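Long-range contacts in XC6422 protein (Xanthomonas campestris, PDB 2FUK), which is probably a small serine hydrolase of the alpha/beta-hydrolase fold, built without a lid, whose natural substrate is not established: residues S47-M53 with R74-V80; A116-F120 with S194-H198; W158-Q162 with V174-L178. All coordinates share one frame. Residues are numbered along the deposited sequence.

Contact 1 (S47-M53 with R74-V80); sequences STEGGSM and RFNFRSV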
loop_
_atom_site.group_PDB
_atom_site.type_symbol
_atom_site.label_atom_id
_atom_site.label_comp_id
_atom_site.label_asym_id
_atom_site.label_seq_id
_atom_site.Cartn_x
_atom_site.Cartn_y
_atom_site.Cartn_z
ATOM N N SER A 47 15.920 -18.495 11.083
ATOM C CA SER A 47 15.631 -18.317 12.493
ATOM C C SER A 47 16.898 -17.967 13.260
ATOM O O SER A 47 16.883 -17.123 14.158
ATOM C CB SER A 47 15.030 -19.607 13.061
ATOM O OG SER A 47 13.871 -20.013 12.338
ATOM N N THR A 48 17.994 -18.620 12.891
ATOM C CA THR A 48 19.263 -18.388 13.552
ATOM C C THR A 48 19.826 -16.993 13.276
ATOM O O THR A 48 20.790 -16.582 13.922
ATOM C CB THR A 48 20.297 -19.481 13.168
ATOM O OG1 THR A 48 20.494 -19.497 11.750
ATOM C CG2 THR A 48 19.794 -20.852 13.610
ATOM N N GLU A 49 19.230 -16.271 12.323
ATOM C CA GLU A 49 19.666 -14.908 12.005
ATOM C C GLU A 49 18.500 -13.932 12.207
ATOM O O GLU A 49 17.809 -14.000 13.220
ATOM C CB GLU A 49 20.204 -14.824 10.576
ATOM C CG GLU A 49 21.599 -15.408 10.416
ATOM C CD GLU A 49 21.683 -16.816 10.922
ATOM O OE1 GLU A 49 20.872 -17.640 10.462
ATOM O OE2 GLU A 49 22.554 -17.113 11.781
ATOM N N GLY A 50 18.255 -13.042 11.248
ATOM C CA GLY A 50 17.170 -12.084 11.425
ATOM C C GLY A 50 15.761 -12.474 10.993
ATOM O O GLY A 50 15.033 -11.634 10.451
ATOM N N GLY A 51 15.341 -13.707 11.270
ATOM C CA GLY A 51 14.016 -14.118 10.838
ATOM C C GLY A 51 12.917 -14.292 11.872
ATOM O O GLY A 51 13.116 -14.909 12.919
ATOM N N SER A 52 11.746 -13.749 11.551
ATOM C CA SER A 52 10.560 -13.840 12.404
ATOM C C SER A 52 9.346 -13.324 11.644
ATOM O O SER A 52 9.475 -12.798 10.530
ATOM C CB SER A 52 10.730 -13.015 13.681
ATOM O OG SER A 52 10.592 -11.628 13.415
ATOM N N MET A 53 8.172 -13.472 12.254
ATOM C CA MET A 53 6.916 -13.018 11.662
ATOM C C MET A 53 6.941 -11.502 11.473
ATOM O O MET A 53 6.116 -10.957 10.752
ATOM C CB MET A 53 5.723 -13.370 12.575
ATOM C CG MET A 53 5.518 -12.365 13.737
ATOM S SD MET A 53 4.056 -12.597 14.818
ATOM C CE MET A 53 4.500 -14.152 15.365
ATOM N N ARG A 74 0.746 -15.257 9.461
ATOM C CA ARG A 74 2.186 -15.241 9.664
ATOM C C ARG A 74 2.425 -16.065 10.923
ATOM O O ARG A 74 1.518 -16.227 11.744
ATOM C CB ARG A 74 2.693 -13.812 9.877
ATOM C CG ARG A 74 2.653 -12.952 8.625
ATOM C CD ARG A 74 3.071 -11.525 8.937
ATOM N NE ARG A 74 2.056 -10.822 9.716
ATOM C CZ ARG A 74 2.248 -10.294 10.924
ATOM N NH1 ARG A 74 1.250 -9.674 11.535
ATOM N NH2 ARG A 74 3.432 -10.386 11.523
ATOM N N PHE A 75 3.629 -16.599 11.075
ATOM C CA PHE A 75 3.928 -17.383 12.263
ATOM C C PHE A 75 5.424 -17.552 12.449
ATOM O O PHE A 75 6.207 -17.421 11.501
ATOM C CB PHE A 75 3.234 -18.759 12.185
ATOM C CG PHE A 75 3.909 -19.745 11.265
ATOM C CD1 PHE A 75 4.799 -20.690 11.768
ATOM C CD2 PHE A 75 3.637 -19.740 9.898
ATOM C CE1 PHE A 75 5.410 -21.622 10.927
ATOM C CE2 PHE A 75 4.238 -20.661 9.049
ATOM C CZ PHE A 75 5.127 -21.608 9.562
ATOM N N ASN A 76 5.818 -17.817 13.688
ATOM C CA ASN A 76 7.216 -18.025 14.001
ATOM C C ASN A 76 7.546 -19.512 13.987
ATOM O O ASN A 76 6.838 -20.317 14.589
ATOM C CB ASN A 76 7.548 -17.450 15.382
ATOM C CG ASN A 76 7.697 -15.948 15.364
ATOM O OD1 ASN A 76 8.055 -15.373 14.344
ATOM N ND2 ASN A 76 7.445 -15.306 16.502
ATOM N N PHE A 77 8.605 -19.873 13.267
ATOM C CA PHE A 77 9.050 -21.259 13.222
ATOM C C PHE A 77 9.567 -21.593 14.618
ATOM O O PHE A 77 9.836 -20.695 15.419
ATOM C CB PHE A 77 10.196 -21.432 12.219
ATOM C CG PHE A 77 9.756 -21.499 10.781
ATOM C CD1 PHE A 77 8.845 -22.460 10.358
ATOM C CD2 PHE A 77 10.283 -20.619 9.837
ATOM C CE1 PHE A 77 8.465 -22.548 9.008
ATOM C CE2 PHE A 77 9.913 -20.697 8.494
ATOM C CZ PHE A 77 9.002 -21.665 8.076
ATOM N N ARG A 78 9.705 -22.880 14.908
ATOM C CA ARG A 78 10.205 -23.300 16.210
ATOM C C ARG A 78 11.489 -22.534 16.581
ATOM O O ARG A 78 12.318 -22.241 15.722
ATOM C CB ARG A 78 10.486 -24.805 16.191
ATOM C CG ARG A 78 11.512 -25.223 15.156
ATOM C CD ARG A 78 11.598 -26.736 15.045
ATOM N NE ARG A 78 10.309 -27.334 14.717
ATOM C CZ ARG A 78 10.079 -28.642 14.723
ATOM N NH1 ARG A 78 11.059 -29.478 15.043
ATOM N NH2 ARG A 78 8.877 -29.110 14.411
ATOM N N SER A 79 11.626 -22.222 17.870
ATOM C CA SER A 79 12.777 -21.510 18.431
ATOM C C SER A 79 12.778 -19.994 18.252
ATOM O O SER A 79 13.583 -19.305 18.871
ATOM C CB SER A 79 14.097 -22.076 17.880
ATOM O OG SER A 79 14.491 -21.425 16.685
ATOM N N VAL A 80 11.877 -19.472 17.423
ATOM C CA VAL A 80 11.805 -18.031 17.195
ATOM C C VAL A 80 10.706 -17.396 18.050
ATOM O O VAL A 80 9.620 -17.959 18.202
ATOM C CB VAL A 80 11.557 -17.729 15.701
ATOM C CG1 VAL A 80 11.344 -16.236 15.489
ATOM C CG2 VAL A 80 12.746 -18.206 14.884
#
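The loop after strand 38-43 is tied to the end of the neighbouring parallel strand 71-75, and to the turn beyond it, by side chains that bond to the backbone of a single residue. Two hydrogen bonds join residues 47-53 and 74-80, both at Met-53. Its N donates to Asn-76 OD1 at 2.8 Å, and its O accepts from Arg-74 NH2 at 2.9 Å, lying at the edge of the guanidinium near its plane. Side chains thus satisfy both polar backbone atoms of a residue that belongs to no regular strand. Each of these side chains has a second partner: Arg-74 forms a salt bridge with Asp-27, and Asn-76 ND2 bonds to Asp-23.

Van der Waals contacts accompany this pairing. Met-53, which gives up the largest area here, packs its side chain against the same polar groups, with CE 3.4 Å from Asn-76 ND2 and CG 3.6 Å from Arg-74 NH2. At the other end Val-80 serves as the wedge: its CG2 lies 3.2 Å from Ser-47 CB, while its CG1 meets Gly-51 O at 3.4 Å and Ser-52 CB at 3.7 Å. A type II turn from Phe-77 to Val-80, closed by Val-80 N to Phe-77 O at 3.1 Å, brings the valine back toward the first loop.

The contact joins the two ends of a beta-alpha-beta unit, strand 38-43, helix 56-66 and strand 71-75, in the alpha/beta-hydrolase sheet. Strand 20-27 borders Arg-74 and Met-53, Phe-75 packs between strand 38-43 and helix 92-107, and Phe-77 meets Phe-120 edge-to-face beside the likely nucleophile elbow.

Contact 2 (A116-F120 with S194-H198); sequences AGFSF and SHFFH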
loop_
_atom_site.group_PDB
_atom_site.type_symbol
_atom_site.label_atom_id
_atom_site.label_comp_id
_atom_site.label_asym_id
_atom_site.label_seq_id
_atom_site.Cartn_x
_atom_site.Cartn_y
_atom_site.Cartn_z
ATOM N N ALA A 116 3.613 -18.698 0.769
ATOM C CA ALA A 116 4.667 -17.792 0.339
ATOM C C ALA A 116 5.764 -17.845 1.385
ATOM O O ALA A 116 5.525 -18.215 2.533
ATOM C CB ALA A 116 4.135 -16.362 0.212
ATOM N N GLY A 117 6.971 -17.479 0.986
ATOM C CA GLY A 117 8.063 -17.496 1.932
ATOM C C GLY A 117 9.221 -16.681 1.420
ATOM O O GLY A 117 9.374 -16.500 0.217
ATOM N N PHE A 118 10.026 -16.189 2.350
ATOM C CA PHE A 118 11.204 -15.403 2.024
ATOM C C PHE A 118 12.462 -16.149 2.469
ATOM O O PHE A 118 12.591 -16.514 3.640
ATOM C CB PHE A 118 11.109 -14.036 2.711
ATOM C CG PHE A 118 12.382 -13.227 2.657
ATOM C CD1 PHE A 118 13.127 -13.137 1.484
ATOM C CD2 PHE A 118 12.820 -12.538 3.786
ATOM C CE1 PHE A 118 14.291 -12.373 1.435
ATOM C CE2 PHE A 118 13.987 -11.767 3.750
ATOM C CZ PHE A 118 14.724 -11.684 2.574
ATOM N N SER A 119 13.362 -16.376 1.515
ATOM C CA SER A 119 14.645 -17.053 1.734
ATOM C C SER A 119 14.448 -18.423 2.392
ATOM O O SER A 119 13.909 -19.334 1.761
ATOM C CB SER A 119 15.565 -16.151 2.573
ATOM O OG SER A 119 16.935 -16.397 2.300
ATOM N N PHE A 120 14.889 -18.589 3.636
ATOM C CA PHE A 120 14.696 -19.869 4.317
ATOM C C PHE A 120 13.218 -20.241 4.268
ATOM O O PHE A 120 12.870 -21.410 4.121
ATOM C CB PHE A 120 15.170 -19.785 5.774
ATOM C CG PHE A 120 14.812 -20.992 6.609
ATOM C CD1 PHE A 120 13.742 -20.943 7.501
ATOM C CD2 PHE A 120 15.541 -22.172 6.504
ATOM C CE1 PHE A 120 13.403 -22.054 8.281
ATOM C CE2 PHE A 120 15.211 -23.287 7.280
ATOM C CZ PHE A 120 14.138 -23.226 8.169
ATOM N N SER A 194 18.810 -5.617 -3.145
ATOM C CA SER A 194 19.504 -6.446 -2.167
ATOM C C SER A 194 18.642 -7.580 -1.613
ATOM O O SER A 194 17.442 -7.672 -1.891
ATOM C CB SER A 194 20.019 -5.580 -1.015
ATOM O OG SER A 194 18.956 -4.987 -0.285
ATOM N N HIS A 195 19.264 -8.429 -0.806
ATOM C CA HIS A 195 18.584 -9.580 -0.230
ATOM C C HIS A 195 17.324 -9.230 0.556
ATOM O O HIS A 195 16.332 -9.957 0.495
ATOM C CB HIS A 195 19.539 -10.361 0.675
ATOM C CG HIS A 195 18.955 -11.635 1.198
ATOM N ND1 HIS A 195 18.573 -12.669 0.371
ATOM C CD2 HIS A 195 18.664 -12.034 2.460
ATOM C CE1 HIS A 195 18.071 -13.650 1.100
ATOM N NE2 HIS A 195 18.114 -13.290 2.371
ATOM N N PHE A 196 17.364 -8.125 1.300
ATOM C CA PHE A 196 16.214 -7.708 2.095
ATOM C C PHE A 196 15.416 -6.596 1.417
ATOM O O PHE A 196 14.618 -5.915 2.050
ATOM C CB PHE A 196 16.672 -7.268 3.489
ATOM C CG PHE A 196 17.330 -8.367 4.275
ATOM C CD1 PHE A 196 16.568 -9.367 4.873
ATOM C CD2 PHE A 196 18.716 -8.427 4.383
ATOM C CE1 PHE A 196 17.176 -10.411 5.568
ATOM C CE2 PHE A 196 19.334 -9.467 5.076
ATOM C CZ PHE A 196 18.565 -10.459 5.668
ATOM N N PHE A 197 15.641 -6.419 0.120
ATOM C CA PHE A 197 14.911 -5.412 -0.650
ATOM C C PHE A 197 14.924 -4.030 -0.016
ATOM O O PHE A 197 13.886 -3.366 0.079
ATOM C CB PHE A 197 13.465 -5.869 -0.856
ATOM C CG PHE A 197 13.345 -7.205 -1.540
ATOM C CD1 PHE A 197 13.584 -8.386 -0.844
ATOM C CD2 PHE A 197 13.059 -7.276 -2.902
ATOM C CE1 PHE A 197 13.548 -9.616 -1.494
ATOM C CE2 PHE A 197 13.018 -8.502 -3.565
ATOM C CZ PHE A 197 13.265 -9.673 -2.862
ATOM N N HIS A 198 16.108 -3.607 0.422
ATOM C CA HIS A 198 16.298 -2.303 1.047
ATOM C C HIS A 198 15.832 -1.199 0.103
ATOM O O HIS A 198 16.296 -1.106 -1.038
ATOM C CB HIS A 198 17.781 -2.107 1.385
ATOM C CG HIS A 198 18.107 -0.763 1.959
ATOM N ND1 HIS A 198 17.961 -0.464 3.296
ATOM C CD2 HIS A 198 18.592 0.357 1.374
ATOM C CE1 HIS A 198 18.347 0.782 3.510
ATOM N NE2 HIS A 198 18.734 1.302 2.359
HETATM O O HOH W 1 18.002 -15.029 4.827
#
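The probable active site of this hydrolase is assembled here, where a probable nucleophile elbow faces a histidine loop. Ser-119, in a Gly-x-Ser-x-Gly sequence, occupies the tight turn between strand 112-118 and the helix that follows; its phi/psi of 55/-113° is the strained conformation expected of such an elbow. Its OG lies 3.2 Å from His-195 CE1 and 3.3 Å from His-195 NE2, and one water bridges the pair, 3.1 Å from Ser-119 OG and 3.0 Å from His-195 NE2. His-195 ND1 is hydrogen-bonded to Asp-166. Beside the polar pair, Phe-118 packs against the histidine loop: its CZ sits over one face of the imidazole, 3.8 Å from His-195 NE2, its CE2 touches Phe-196 CD1 at 3.7 Å, and its CE1 approaches Phe-197 CE1 at 4.1 Å. Phe-118, His-195 and Phe-196 form an aromatic cluster. Serine on the elbow, histidine on a loop after the last strand and a nearby aspartate are consistent with the Ser-His-Asp triad characteristic of the alpha/beta-hydrolase fold.

Contact 3 (W158-Q162 with V174-L178); sequences WLVIQ and VYDWL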
loop_
_atom_site.group_PDB
_atom_site.type_symbol
_atom_site.label_atom_id
_atom_site.label_comp_id
_atom_site.label_asym_id
_atom_site.label_seq_id
_atom_site.Cartn_x
_atom_site.Cartn_y
_atom_site.Cartn_z
ATOM N N TRP A 158 3.096 -20.734 -9.710
ATOM C CA TRP A 158 4.240 -20.471 -8.849
ATOM C C TRP A 158 4.976 -19.216 -9.311
ATOM O O TRP A 158 5.309 -19.071 -10.491
ATOM C CB TRP A 158 5.157 -21.699 -8.878
ATOM C CG TRP A 158 6.436 -21.603 -8.096
ATOM C CD1 TRP A 158 6.697 -20.798 -7.022
ATOM C CD2 TRP A 158 7.623 -22.374 -8.317
ATOM N NE1 TRP A 158 7.979 -21.019 -6.564
ATOM C CE2 TRP A 158 8.567 -21.983 -7.341
ATOM C CE3 TRP A 158 7.978 -23.364 -9.246
ATOM C CZ2 TRP A 158 9.848 -22.543 -7.271
ATOM C CZ3 TRP A 158 9.252 -23.922 -9.176
ATOM C CH2 TRP A 158 10.171 -23.508 -8.195
ATOM N N LEU A 159 5.216 -18.308 -8.369
ATOM C CA LEU A 159 5.894 -17.051 -8.653
ATOM C C LEU A 159 7.194 -16.926 -7.867
ATOM O O LEU A 159 7.219 -17.171 -6.661
ATOM C CB LEU A 159 4.981 -15.875 -8.297
ATOM C CG LEU A 159 5.575 -14.464 -8.321
ATOM C CD1 LEU A 159 5.941 -14.066 -9.741
ATOM C CD2 LEU A 159 4.558 -13.486 -7.746
ATOM N N VAL A 160 8.264 -16.549 -8.562
ATOM C CA VAL A 160 9.568 -16.359 -7.938
ATOM C C VAL A 160 10.009 -14.910 -8.141
ATOM O O VAL A 160 9.948 -14.383 -9.254
ATOM C CB VAL A 160 10.643 -17.287 -8.555
ATOM C CG1 VAL A 160 12.023 -16.919 -8.003
ATOM C CG2 VAL A 160 10.329 -18.737 -8.234
ATOM N N ILE A 161 10.431 -14.268 -7.057
ATOM C CA ILE A 161 10.912 -12.894 -7.106
ATOM C C ILE A 161 12.333 -12.891 -6.559
ATOM O O ILE A 161 12.585 -13.371 -5.452
ATOM C CB ILE A 161 10.020 -11.962 -6.265
ATOM C CG1 ILE A 161 8.609 -11.963 -6.856
ATOM C CG2 ILE A 161 10.607 -10.553 -6.239
ATOM C CD1 ILE A 161 7.587 -11.256 -6.016
ATOM N N GLN A 162 13.262 -12.356 -7.342
ATOM C CA GLN A 162 14.657 -12.338 -6.935
ATOM C C GLN A 162 15.358 -11.001 -7.120
ATOM O O GLN A 162 15.287 -10.401 -8.188
ATOM C CB GLN A 162 15.418 -13.410 -7.723
ATOM C CG GLN A 162 16.922 -13.426 -7.471
ATOM C CD GLN A 162 17.252 -13.846 -6.056
ATOM O OE1 GLN A 162 18.088 -13.235 -5.384
ATOM N NE2 GLN A 162 16.604 -14.900 -5.597
ATOM N N VAL A 174 20.111 -19.176 -8.631
ATOM C CA VAL A 174 18.667 -19.303 -8.740
ATOM C C VAL A 174 18.301 -19.513 -10.207
ATOM O O VAL A 174 17.569 -20.441 -10.553
ATOM C CB VAL A 174 17.961 -18.028 -8.218
ATOM C CG1 VAL A 174 16.454 -18.114 -8.466
ATOM C CG2 VAL A 174 18.246 -17.864 -6.730
ATOM N N TYR A 175 18.824 -18.651 -11.070
ATOM C CA TYR A 175 18.519 -18.751 -12.492
ATOM C C TYR A 175 19.015 -20.066 -13.095
ATOM O O TYR A 175 18.320 -20.677 -13.918
ATOM C CB TYR A 175 19.107 -17.547 -13.241
ATOM C CG TYR A 175 18.767 -16.213 -12.610
ATOM C CD1 TYR A 175 17.546 -16.022 -11.955
ATOM C CD2 TYR A 175 19.671 -15.151 -12.636
ATOM C CE1 TYR A 175 17.241 -14.814 -11.337
ATOM C CE2 TYR A 175 19.373 -13.930 -12.019
ATOM C CZ TYR A 175 18.155 -13.773 -11.369
ATOM O OH TYR A 175 17.851 -12.589 -10.733
ATOM N N ASP A 176 20.203 -20.515 -12.690
ATOM C CA ASP A 176 20.746 -21.766 -13.220
ATOM C C ASP A 176 19.841 -22.937 -12.852
ATOM O O ASP A 176 19.752 -23.915 -13.586
ATOM C CB ASP A 176 22.149 -22.047 -12.670
ATOM C CG ASP A 176 23.227 -21.164 -13.284
ATOM O OD1 ASP A 176 22.946 -20.427 -14.258
ATOM O OD2 ASP A 176 24.378 -21.218 -12.789
ATOM N N TRP A 177 19.185 -22.833 -11.701
ATOM C CA TRP A 177 18.286 -23.875 -11.226
ATOM C C TRP A 177 16.942 -23.804 -11.947
ATOM O O TRP A 177 16.425 -24.818 -12.424
ATOM C CB TRP A 177 18.098 -23.730 -9.704
ATOM C CG TRP A 177 16.884 -24.409 -9.139
ATOM C CD1 TRP A 177 16.544 -25.724 -9.255
ATOM C CD2 TRP A 177 15.853 -23.795 -8.362
ATOM N NE1 TRP A 177 15.360 -25.969 -8.598
ATOM C CE2 TRP A 177 14.915 -24.799 -8.040
ATOM C CE3 TRP A 177 15.629 -22.489 -7.904
ATOM C CZ2 TRP A 177 13.768 -24.538 -7.279
ATOM C CZ3 TRP A 177 14.488 -22.229 -7.146
ATOM C CH2 TRP A 177 13.577 -23.251 -6.844
ATOM N N LEU A 178 16.386 -22.602 -12.044
ATOM C CA LEU A 178 15.098 -22.422 -12.697
ATOM C C LEU A 178 15.102 -22.789 -14.176
ATOM O O LEU A 178 14.092 -23.262 -14.700
ATOM C CB LEU A 178 14.612 -20.979 -12.532
ATOM C CG LEU A 178 14.191 -20.586 -11.112
ATOM C CD1 LEU A 178 13.658 -19.151 -11.110
ATOM C CD2 LEU A 178 13.128 -21.557 -10.597
#
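Gln-162, Trp-158 and Val-174 lose the most surface where strand 158-162 meets helix 174-178. Gln-162 is the most covered of them: its CG lies 3.5 Å from Tyr-175 OH, and the amide end of its side chain packs near CG2 of Val-174, which points toward the strand. The tyrosine hydroxyl is in turn hydrogen-bonded to Asp-164, just beyond the strand segment. Strand and helix run nearly antiparallel, their axes at 157° and 11.3 Å apart at closest approach, as befits the first two elements of a beta-alpha-beta crossover that continues into the parallel strand 186-190. Such a helix covers one face of the sheet, so Trp-158, Val-160 and Gln-162 turn toward it, whereas Leu-159 and Ile-161 face helix 201-212 on the other side. At the opposite end of the strand segment, Trp-158 meets Trp-177, CH2 to CH2 at 3.7 Å, with the six-membered rings inclined at 61°; Leu-126 of helix 120-132 touches the side chains of both tryptophans. Trp-158 CH2 also lies 4.3 Å from Leu-178 CD2. Between the two ends, Val-160 CG1 approaches Leu-178 CD1 at 4.2 Å.

From the N terminus, contact 1 closes first: the chain leaves strand 38-43 through residues 47-53, runs through helix 56-66 and returns along strand 71-75. Only afterwards does contact 2 open, at the end of strand 112-118, and it closes in the loop beyond strand 186-190. Contact 3 is nested inside that long excursion, linking a strand and a helix of its last crossover. All three reach the same sheet. Contact 2 occupies the middle, touching contact 1 where Phe-77 CE2 lies 3.8 Å from Phe-120 CE1, and contact 3 where Phe-197 CE2 lies 4.1 Å from Ile-161 CG2; contacts 1 and 3 stay about 15 Å apart at their nearest atoms.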